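Local structure of adhesion and penetration protein autotransporter (3SYJ) at residues Phe5-Tyr11 with Lys30-Lys34; Tyr12-Glu17 with Tyr177-Asn182; Ser486-Ile492 with Asn511-Asn517. The protein promotes bacterial adherence to and invasion of host cells and is probably also a serine protease, exported to the cell surface as the passenger of an autotransporter. All blocks are in the same frame, centred on the assembly; numbering follows the deposited sequence.

Contact 1. Residues Phe5-Tyr11 with Lys30-Lys34; sequences FGIDYQY and KVYNK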
loop_
_atom_site.group_PDB
_atom_site.type_symbol
_atom_site.label_atom_id
_atom_site.label_comp_id
_atom_site.label_asym_id
_atom_site.label_seq_id
_atom_site.Cartn_x
_atom_site.Cartn_y
_atom_site.Cartn_z
ATOM N N PHE A 5 35.974 -9.272 53.626
ATOM C CA PHE A 5 35.273 -7.997 53.736
ATOM C C PHE A 5 35.652 -7.011 52.628
ATOM O O PHE A 5 34.960 -6.014 52.412
ATOM C CB PHE A 5 35.511 -7.368 55.117
ATOM C CG PHE A 5 34.713 -6.113 55.360
ATOM C CD1 PHE A 5 33.336 -6.171 55.490
ATOM C CD2 PHE A 5 35.341 -4.879 55.455
ATOM C CE1 PHE A 5 32.592 -5.024 55.711
ATOM C CE2 PHE A 5 34.607 -3.726 55.679
ATOM C CZ PHE A 5 33.229 -3.798 55.809
ATOM N N GLY A 6 36.739 -7.301 51.920
ATOM C CA GLY A 6 37.142 -6.494 50.780
ATOM C C GLY A 6 36.283 -6.707 49.540
ATOM O O GLY A 6 36.421 -5.990 48.544
ATOM N N ILE A 7 35.401 -7.702 49.605
ATOM C CA ILE A 7 34.469 -8.006 48.521
ATOM C C ILE A 7 33.041 -7.997 49.075
ATOM O O ILE A 7 32.807 -8.478 50.190
ATOM C CB ILE A 7 34.791 -9.377 47.898
ATOM C CG1 ILE A 7 36.088 -9.300 47.092
ATOM C CG2 ILE A 7 33.648 -9.874 47.017
ATOM C CD1 ILE A 7 36.662 -10.650 46.750
ATOM N N ASP A 8 32.101 -7.428 48.314
ATOM C CA ASP A 8 30.696 -7.371 48.729
ATOM C C ASP A 8 30.239 -8.716 49.253
ATOM O O ASP A 8 30.448 -9.743 48.608
ATOM C CB ASP A 8 29.789 -6.990 47.564
ATOM C CG ASP A 8 29.896 -5.534 47.194
ATOM O OD1 ASP A 8 30.355 -4.731 48.031
ATOM O OD2 ASP A 8 29.517 -5.188 46.061
ATOM N N TYR A 9 29.613 -8.706 50.423
ATOM C CA TYR A 9 29.089 -9.926 51.020
ATOM C C TYR A 9 28.069 -10.552 50.082
ATOM O O TYR A 9 27.910 -11.768 50.060
ATOM C CB TYR A 9 28.431 -9.618 52.365
ATOM C CG TYR A 9 28.359 -10.789 53.321
ATOM C CD1 TYR A 9 29.467 -11.591 53.565
ATOM C CD2 TYR A 9 27.191 -11.066 54.010
ATOM C CE1 TYR A 9 29.401 -12.656 54.465
ATOM C CE2 TYR A 9 27.115 -12.123 54.905
ATOM C CZ TYR A 9 28.214 -12.910 55.129
ATOM O OH TYR A 9 28.111 -13.951 56.016
ATOM N N GLN A 10 27.391 -9.717 49.294
ATOM C CA GLN A 10 26.354 -10.206 48.389
ATOM C C GLN A 10 26.841 -11.326 47.469
ATOM O O GLN A 10 26.087 -12.258 47.178
ATOM C CB GLN A 10 25.745 -9.073 47.569
ATOM C CG GLN A 10 24.400 -9.442 46.952
ATOM C CD GLN A 10 23.311 -9.680 48.001
ATOM O OE1 GLN A 10 23.196 -8.932 48.972
ATOM N NE2 GLN A 10 22.503 -10.719 47.797
ATOM N N TYR A 11 28.092 -11.246 47.019
ATOM C CA TYR A 11 28.641 -12.290 46.148
ATOM C C TYR A 11 28.509 -13.660 46.793
ATOM O O TYR A 11 28.046 -14.611 46.184
ATOM C CB TYR A 11 30.116 -12.035 45.842
ATOM C CG TYR A 11 30.372 -11.024 44.755
ATOM C CD1 TYR A 11 30.208 -11.360 43.413
ATOM C CD2 TYR A 11 30.809 -9.742 45.065
ATOM C CE1 TYR A 11 30.457 -10.428 42.412
ATOM C CE2 TYR A 11 31.062 -8.812 44.081
ATOM C CZ TYR A 11 30.887 -9.155 42.761
ATOM O OH TYR A 11 31.144 -8.216 41.795
ATOM N N LYS A 30 32.216 -12.099 36.394
ATOM C CA LYS A 30 33.233 -11.182 36.872
ATOM C C LYS A 30 32.966 -10.813 38.326
ATOM O O LYS A 30 31.828 -10.547 38.708
ATOM C CB LYS A 30 33.277 -9.936 35.994
ATOM C CG LYS A 30 33.859 -10.197 34.606
ATOM C CD LYS A 30 33.594 -9.018 33.681
ATOM C CE LYS A 30 34.068 -9.295 32.258
ATOM N NZ LYS A 30 35.540 -9.506 32.201
ATOM N N VAL A 31 34.019 -10.822 39.134
ATOM C CA VAL A 31 33.913 -10.478 40.543
ATOM C C VAL A 31 34.808 -9.283 40.853
ATOM O O VAL A 31 36.030 -9.367 40.720
ATOM C CB VAL A 31 34.323 -11.666 41.423
ATOM C CG1 VAL A 31 34.347 -11.258 42.889
ATOM C CG2 VAL A 31 33.377 -12.833 41.191
ATOM N N TYR A 32 34.195 -8.172 41.252
ATOM C CA TYR A 32 34.931 -6.945 41.554
ATOM C C TYR A 32 35.035 -6.746 43.061
ATOM O O TYR A 32 34.154 -7.175 43.798
ATOM C CB TYR A 32 34.242 -5.737 40.911
ATOM C CG TYR A 32 34.103 -5.858 39.413
ATOM C CD1 TYR A 32 35.122 -5.440 38.564
ATOM C CD2 TYR A 32 32.963 -6.412 38.846
ATOM C CE1 TYR A 32 35.006 -5.566 37.192
ATOM C CE2 TYR A 32 32.835 -6.540 37.478
ATOM C CZ TYR A 32 33.857 -6.117 36.655
ATOM O OH TYR A 32 33.728 -6.243 35.292
ATOM N N ASN A 33 36.113 -6.116 43.523
ATOM C CA ASN A 33 36.224 -5.773 44.937
ATOM C C ASN A 33 35.511 -4.460 45.259
ATOM O O ASN A 33 34.902 -3.838 44.385
ATOM C CB ASN A 33 37.679 -5.757 45.418
ATOM C CG ASN A 33 38.536 -4.697 44.719
ATOM O OD1 ASN A 33 38.034 -3.702 44.192
ATOM N ND2 ASN A 33 39.841 -4.918 44.719
ATOM N N LYS A 34 35.566 -4.044 46.520
ATOM C CA LYS A 34 34.841 -2.850 46.921
ATOM C C LYS A 34 35.435 -1.597 46.282
ATOM O O LYS A 34 34.805 -0.542 46.267
ATOM C CB LYS A 34 34.755 -2.744 48.446
ATOM C CG LYS A 34 33.873 -3.839 49.045
ATOM C CD LYS A 34 33.611 -3.657 50.531
ATOM C CE LYS A 34 32.573 -4.668 51.010
ATOM N NZ LYS A 34 32.556 -4.862 52.488
HETATM O O HOH W 1 31.838 -7.864 52.635
HETATM O O HOH W 2 32.758 -6.044 45.893
#
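Lys34 reaches back along the loop of residues 5-8 and ends over the Phe5 ring. Its ammonium lies over one face, NZ 3.4 Å from the centroid in a cation-pi contact, and the same NZ donates to the Phe5 carbonyl O at 2.7 Å, in the carbonyl plane. A long, nearly straight lysine suits this reach: with its chain extended past CG, CD and CE run beside that carbonyl. At the root of the side chain, Lys34 N bonds Gly6 O at 2.9 Å.

The other tight part centres on Tyr11. Val31 CG1 sits over the middle of its ring, 10° off the normal, a CH-pi contact for which a branched valine is well shaped, while the Tyr11 hydroxyl OH accepts the nearly straight bond from Tyr32 N at 3.1 Å. Between these sites a water takes the place of direct contact, accepting from Asp8 N and donating to Tyr32 O. At the lysine end a second water accepts from Lys34 NZ and lies close to Ile7 O, and the Asp8 carboxylate stays 5.0 Å from NZ, measured from OD1.

The loop entering helix 9-17 is thus laid against the end of strand 29-32, which pairs with strand 38-42; Glu609 of helix 603-609 forms a salt bridge with Lys34.

Contact 2. Residues Tyr12-Glu17 with Tyr177-Asn182; sequences YRDFAE and YLTAGN
Ala16 and Ala180 meet methyl to methyl, their CB atoms 3.6 Å apart, and these small side chains let helix and strand axes approach to 5.8 Å. Ala16 CB also touches Leu178 CB. Beside them Phe15, its CG anti to the backbone N (chi1 -154°), lays one ring face over the backbone of Gly181, in a CH-pi contact with the bare CA 3.7 Å from the centroid; lacking a side chain, Gly181 also leaves space for the neighbouring Tyr12 ring.

The helix crosses the strand at 90°. Both belong to the N-terminal protease domain, of the trypsin-like PA clan, where strand 179-182 is an outermost strand of an antiparallel sheet and pairs with strand 151-155.

Direct hydrogen bonds are few and weak: Ala180 N to Tyr12 O at 3.3 Å, and Arg13 NE to Leu178 O at 3.2 Å. A water is firmer, accepting from Leu178 N and donating to Glu17 OE2 at 2.8 Å.

Charge gathers at the Tyr177 end. Bent at chi2 and chi3, Arg13 turns one guanidinium face to Tyr177 CD1, the two planes 34° apart, and presents its edge to Glu17, with NH2 3.5 Å from OE2 in a salt bridge. Glu17 OE1 holds Arg56 as well.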
loop_
_atom_site.group_PDB
_atom_site.type_symbol
_atom_site.label_atom_id
_atom_site.label_comp_id
_atom_site.label_asym_id
_atom_site.label_seq_id
_atom_site.Cartn_x
_atom_site.Cartn_y
_atom_site.Cartn_z
ATOM N N TYR A 12 28.923 -13.751 48.041
ATOM C CA TYR A 12 28.919 -15.017 48.738
ATOM C C TYR A 12 27.506 -15.505 49.031
ATOM O O TYR A 12 27.258 -16.703 49.125
ATOM C CB TYR A 12 29.688 -14.861 50.040
ATOM C CG TYR A 12 31.124 -14.422 49.872
ATOM C CD1 TYR A 12 32.133 -15.349 49.614
ATOM C CD2 TYR A 12 31.478 -13.086 49.989
ATOM C CE1 TYR A 12 33.455 -14.951 49.475
ATOM C CE2 TYR A 12 32.794 -12.677 49.855
ATOM C CZ TYR A 12 33.779 -13.612 49.597
ATOM O OH TYR A 12 35.087 -13.197 49.464
ATOM N N ARG A 13 26.583 -14.574 49.212
ATOM C CA ARG A 13 25.201 -14.947 49.469
ATOM C C ARG A 13 24.550 -15.426 48.173
ATOM O O ARG A 13 23.917 -16.476 48.150
ATOM C CB ARG A 13 24.422 -13.775 50.064
ATOM C CG ARG A 13 24.844 -13.378 51.477
ATOM C CD ARG A 13 24.592 -14.480 52.489
ATOM N NE ARG A 13 23.374 -15.220 52.184
ATOM C CZ ARG A 13 22.150 -14.770 52.418
ATOM N NH1 ARG A 13 22.012 -13.579 52.972
ATOM N NH2 ARG A 13 21.078 -15.491 52.094
ATOM N N ASP A 14 24.719 -14.662 47.099
ATOM C CA ASP A 14 24.153 -15.028 45.801
ATOM C C ASP A 14 24.696 -16.379 45.339
ATOM O O ASP A 14 23.952 -17.219 44.819
ATOM C CB ASP A 14 24.438 -13.946 44.751
ATOM C CG ASP A 14 23.526 -12.725 44.897
ATOM O OD1 ASP A 14 22.578 -12.787 45.715
ATOM O OD2 ASP A 14 23.755 -11.711 44.196
ATOM N N PHE A 15 25.994 -16.577 45.540
ATOM C CA PHE A 15 26.674 -17.819 45.179
ATOM C C PHE A 15 25.934 -19.011 45.794
ATOM O O PHE A 15 25.600 -19.966 45.096
ATOM C CB PHE A 15 28.135 -17.783 45.663
ATOM C CG PHE A 15 29.073 -18.655 44.867
ATOM C CD1 PHE A 15 29.700 -18.167 43.731
ATOM C CD2 PHE A 15 29.339 -19.959 45.264
ATOM C CE1 PHE A 15 30.571 -18.961 43.001
ATOM C CE2 PHE A 15 30.209 -20.761 44.538
ATOM C CZ PHE A 15 30.828 -20.260 43.407
ATOM N N ALA A 16 25.653 -18.932 47.096
ATOM C CA ALA A 16 25.033 -20.047 47.811
ATOM C C ALA A 16 23.588 -20.295 47.374
ATOM O O ALA A 16 23.127 -21.437 47.360
ATOM C CB ALA A 16 25.094 -19.816 49.301
ATOM N N GLU A 17 22.881 -19.223 47.028
ATOM C CA GLU A 17 21.472 -19.323 46.656
ATOM C C GLU A 17 21.276 -19.462 45.144
ATOM O O GLU A 17 20.142 -19.483 44.673
ATOM C CB GLU A 17 20.679 -18.103 47.164
ATOM C CG GLU A 17 20.883 -17.740 48.648
ATOM C CD GLU A 17 20.368 -18.801 49.618
ATOM O OE1 GLU A 17 19.535 -19.649 49.222
ATOM O OE2 GLU A 17 20.796 -18.777 50.793
ATOM N N TYR A 177 21.979 -18.802 58.003
ATOM C CA TYR A 177 21.878 -18.761 56.549
ATOM C C TYR A 177 23.108 -19.381 55.872
ATOM O O TYR A 177 24.100 -19.722 56.528
ATOM C CB TYR A 177 21.654 -17.326 56.054
ATOM C CG TYR A 177 22.738 -16.362 56.505
ATOM C CD1 TYR A 177 23.940 -16.269 55.816
ATOM C CD2 TYR A 177 22.562 -15.572 57.629
ATOM C CE1 TYR A 177 24.940 -15.406 56.232
ATOM C CE2 TYR A 177 23.542 -14.712 58.052
ATOM C CZ TYR A 177 24.730 -14.632 57.352
ATOM O OH TYR A 177 25.705 -13.769 57.789
ATOM N N LEU A 178 23.026 -19.532 54.553
ATOM C CA LEU A 178 24.090 -20.162 53.785
ATOM C C LEU A 178 25.055 -19.134 53.217
ATOM O O LEU A 178 24.644 -18.057 52.795
ATOM C CB LEU A 178 23.493 -20.968 52.631
ATOM C CG LEU A 178 22.597 -22.149 53.011
ATOM C CD1 LEU A 178 21.786 -22.569 51.811
ATOM C CD2 LEU A 178 23.417 -23.316 53.556
ATOM N N THR A 179 26.340 -19.470 53.210
ATOM C CA THR A 179 27.324 -18.720 52.436
ATOM C C THR A 179 28.140 -19.726 51.659
ATOM O O THR A 179 28.228 -20.888 52.053
ATOM C CB THR A 179 28.278 -17.886 53.311
ATOM O OG1 THR A 179 28.934 -18.735 54.262
ATOM C CG2 THR A 179 27.519 -16.796 54.040
ATOM N N ALA A 180 28.745 -19.288 50.560
ATOM C CA ALA A 180 29.446 -20.210 49.681
ATOM C C ALA A 180 30.427 -19.480 48.771
ATOM O O ALA A 180 30.443 -18.259 48.714
ATOM C CB ALA A 180 28.444 -21.004 48.853
ATOM N N GLY A 181 31.244 -20.241 48.053
ATOM C CA GLY A 181 32.183 -19.678 47.092
ATOM C C GLY A 181 33.031 -20.828 46.598
ATOM O O GLY A 181 32.724 -21.975 46.908
ATOM N N ASN A 182 34.084 -20.562 45.840
ATOM C CA ASN A 182 35.025 -21.646 45.555
ATOM C C ASN A 182 35.807 -21.997 46.822
ATOM O O ASN A 182 35.822 -21.220 47.778
ATOM C CB ASN A 182 35.947 -21.342 44.369
ATOM C CG ASN A 182 36.761 -20.077 44.553
ATOM O OD1 ASN A 182 36.325 -18.987 44.192
ATOM N ND2 ASN A 182 37.969 -20.224 45.091
HETATM O O HOH W 3 20.320 -19.493 53.471
#

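Contact 3. Residues Ser486-Ile492 with Asn511-Asn517; sequences SLTFKRI and NVTITGN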
loop_
_atom_site.group_PDB
_atom_site.type_symbol
_atom_site.label_atom_id
_atom_site.label_comp_id
_atom_site.label_asym_id
_atom_site.label_seq_id
_atom_site.Cartn_x
_atom_site.Cartn_y
_atom_site.Cartn_z
ATOM N N SER A 486 -10.255 -27.313 30.561
ATOM C CA SER A 486 -10.256 -25.947 31.056
ATOM C C SER A 486 -10.296 -25.899 32.572
ATOM O O SER A 486 -10.854 -26.786 33.216
ATOM C CB SER A 486 -11.413 -25.159 30.450
ATOM O OG SER A 486 -11.179 -24.943 29.069
ATOM N N LEU A 487 -9.679 -24.865 33.134
ATOM C CA LEU A 487 -9.616 -24.693 34.576
ATOM C C LEU A 487 -9.891 -23.247 34.930
ATOM O O LEU A 487 -9.619 -22.345 34.139
ATOM C CB LEU A 487 -8.230 -25.064 35.101
ATOM C CG LEU A 487 -7.741 -26.493 34.896
ATOM C CD1 LEU A 487 -6.268 -26.604 35.266
ATOM C CD2 LEU A 487 -8.586 -27.454 35.723
ATOM N N THR A 488 -10.441 -23.036 36.119
ATOM C CA THR A 488 -10.526 -21.708 36.701
ATOM C C THR A 488 -9.710 -21.693 37.981
ATOM O O THR A 488 -9.782 -22.635 38.775
ATOM C CB THR A 488 -11.970 -21.339 37.064
ATOM O OG1 THR A 488 -12.759 -21.281 35.876
ATOM C CG2 THR A 488 -12.013 -19.987 37.754
ATOM N N PHE A 489 -8.933 -20.631 38.174
ATOM C CA PHE A 489 -8.225 -20.402 39.432
ATOM C C PHE A 489 -8.714 -19.112 40.086
ATOM O O PHE A 489 -9.135 -18.174 39.400
ATOM C CB PHE A 489 -6.725 -20.243 39.194
ATOM C CG PHE A 489 -6.027 -21.490 38.728
ATOM C CD1 PHE A 489 -5.334 -22.283 39.626
ATOM C CD2 PHE A 489 -6.014 -21.838 37.394
ATOM C CE1 PHE A 489 -4.667 -23.419 39.206
ATOM C CE2 PHE A 489 -5.346 -22.973 36.960
ATOM C CZ PHE A 489 -4.671 -23.763 37.866
ATOM N N LYS A 490 -8.650 -19.059 41.412
ATOM C CA LYS A 490 -8.773 -17.788 42.113
ATOM C C LYS A 490 -7.405 -17.116 42.064
ATOM O O LYS A 490 -7.252 -16.043 41.485
ATOM C CB LYS A 490 -9.237 -18.008 43.547
ATOM C CG LYS A 490 -10.641 -18.573 43.624
ATOM C CD LYS A 490 -10.983 -19.037 45.027
ATOM C CE LYS A 490 -12.271 -19.845 45.036
ATOM N NZ LYS A 490 -12.319 -20.764 46.206
ATOM N N ARG A 491 -6.411 -17.767 42.661
ATOM C CA ARG A 491 -5.014 -17.434 42.399
ATOM C C ARG A 491 -4.230 -18.709 42.100
ATOM O O ARG A 491 -4.559 -19.788 42.607
ATOM C CB ARG A 491 -4.381 -16.678 43.572
ATOM C CG ARG A 491 -4.479 -17.374 44.912
ATOM C CD ARG A 491 -3.802 -16.556 46.029
ATOM N NE ARG A 491 -2.402 -16.920 46.139
ATOM C CZ ARG A 491 -1.933 -17.828 46.987
ATOM N NH1 ARG A 491 -2.743 -18.450 47.833
ATOM N NH2 ARG A 491 -0.644 -18.107 46.991
ATOM N N ILE A 492 -3.204 -18.599 41.266
ATOM C CA ILE A 492 -2.341 -19.742 41.006
ATOM C C ILE A 492 -1.174 -19.705 41.985
ATOM O O ILE A 492 -0.474 -18.703 42.080
ATOM C CB ILE A 492 -1.815 -19.745 39.553
ATOM C CG1 ILE A 492 -2.972 -19.629 38.557
ATOM C CG2 ILE A 492 -1.023 -21.015 39.265
ATOM C CD1 ILE A 492 -2.513 -19.361 37.134
ATOM N N ASN A 511 -8.732 -23.494 28.059
ATOM C CA ASN A 511 -8.815 -22.166 28.653
ATOM C C ASN A 511 -8.393 -22.171 30.116
ATOM O O ASN A 511 -8.742 -23.080 30.858
ATOM C CB ASN A 511 -10.231 -21.609 28.539
ATOM C CG ASN A 511 -10.741 -21.598 27.112
ATOM O OD1 ASN A 511 -10.051 -21.158 26.191
ATOM N ND2 ASN A 511 -11.959 -22.087 26.922
ATOM N N VAL A 512 -7.628 -21.160 30.519
ATOM C CA VAL A 512 -7.390 -20.912 31.932
ATOM C C VAL A 512 -8.032 -19.584 32.299
ATOM O O VAL A 512 -7.739 -18.551 31.698
ATOM C CB VAL A 512 -5.884 -20.840 32.280
ATOM C CG1 VAL A 512 -5.688 -20.773 33.791
ATOM C CG2 VAL A 512 -5.141 -22.028 31.717
ATOM N N THR A 513 -8.918 -19.616 33.282
ATOM C CA THR A 513 -9.520 -18.392 33.786
ATOM C C THR A 513 -8.950 -18.080 35.169
ATOM O O THR A 513 -8.820 -18.964 36.009
ATOM C CB THR A 513 -11.062 -18.512 33.829
ATOM O OG1 THR A 513 -11.543 -18.853 32.520
ATOM C CG2 THR A 513 -11.713 -17.206 34.284
ATOM N N ILE A 514 -8.578 -16.823 35.383
ATOM C CA ILE A 514 -8.123 -16.360 36.686
ATOM C C ILE A 514 -9.098 -15.303 37.194
ATOM O O ILE A 514 -9.344 -14.304 36.515
ATOM C CB ILE A 514 -6.698 -15.787 36.613
ATOM C CG1 ILE A 514 -5.713 -16.890 36.210
ATOM C CG2 ILE A 514 -6.292 -15.187 37.950
ATOM C CD1 ILE A 514 -4.345 -16.383 35.831
ATOM N N THR A 515 -9.674 -15.540 38.371
ATOM C CA THR A 515 -10.713 -14.655 38.911
ATOM C C THR A 515 -10.248 -13.780 40.082
ATOM O O THR A 515 -10.959 -12.870 40.506
ATOM C CB THR A 515 -11.951 -15.455 39.359
ATOM O OG1 THR A 515 -11.573 -16.397 40.374
ATOM C CG2 THR A 515 -12.550 -16.204 38.173
ATOM N N GLY A 516 -9.055 -14.048 40.599
ATOM C CA GLY A 516 -8.528 -13.277 41.708
ATOM C C GLY A 516 -9.061 -13.777 43.036
ATOM O O GLY A 516 -9.889 -14.683 43.076
ATOM N N ASN A 517 -8.580 -13.193 44.125
ATOM C CA ASN A 517 -8.997 -13.618 45.450
ATOM C C ASN A 517 -10.468 -13.306 45.678
ATOM O O ASN A 517 -10.955 -12.239 45.298
ATOM C CB ASN A 517 -8.138 -12.963 46.535
ATOM C CG ASN A 517 -6.740 -13.539 46.594
ATOM O OD1 ASN A 517 -5.766 -12.817 46.789
ATOM N ND2 ASN A 517 -6.634 -14.848 46.426
HETATM O O HOH W 4 -11.306 -21.389 31.994
#
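Phe489 presents the edge of its ring to Val512, CD2 lying 3.8 Å from CG1, while Ile492 from its own segment covers one face with CG1. Further along, Ile492 and Ile514 cross at about a right angle and meet through their CD1 methyls, 3.7 Å apart; in both, CD1 is extended away from CA (chi2 169° in Ile492, 168° in Ile514), so the contact falls at the ends of the longer branches. Aromatic and branched aliphatic residues suit this face, which Ile501 and Leu557 help to fill.

Thr488 and Thr513 lie side by side on the other face, pointing the same way, as register neighbours in parallel strands do. Thr488 turns its CG2 to that of Thr515, the two side chains at about a right angle. A water bridges Leu487 O and Thr513 OG1, the latter at 2.6 Å.

The backbones pair in parallel, Phe489 N donating to Thr513 O at 2.7 Å and Thr515 N to Phe489 O at 2.9 Å. Ser486 OG extends the ladder by accepting from Asn511 N at 3.0 Å.

Such stacking of successive coils is the hallmark of the right-handed beta-helix of autotransporter passengers. Its chemistry is two-sided: hydrocarbon packs the interior, whereas the hydroxyls of the threonine face can engage water without breaking the backbone ladder.

From the N terminus the chain runs through the loop of residues 5-8 into helix 9-17, and soon returns at 30-34, where contact 1 closes a short loop. The rest of the same helix, residues 12-17, waits much longer: contact 2 closes only at 177-182, so the two loops cross, their segments alternating along the chain. They touch directly, with a probable hydrogen bond between Tyr9 OH and Tyr177 OH at 3.0 Å. Together they tie helix 9-17 to a two-stranded hairpin and to the edge of the protease-domain sheet. Contact 3 follows in series, closing one coil of the beta-helix, its centre about 37 Å from that of contact 2 and 44 Å from that of contact 1.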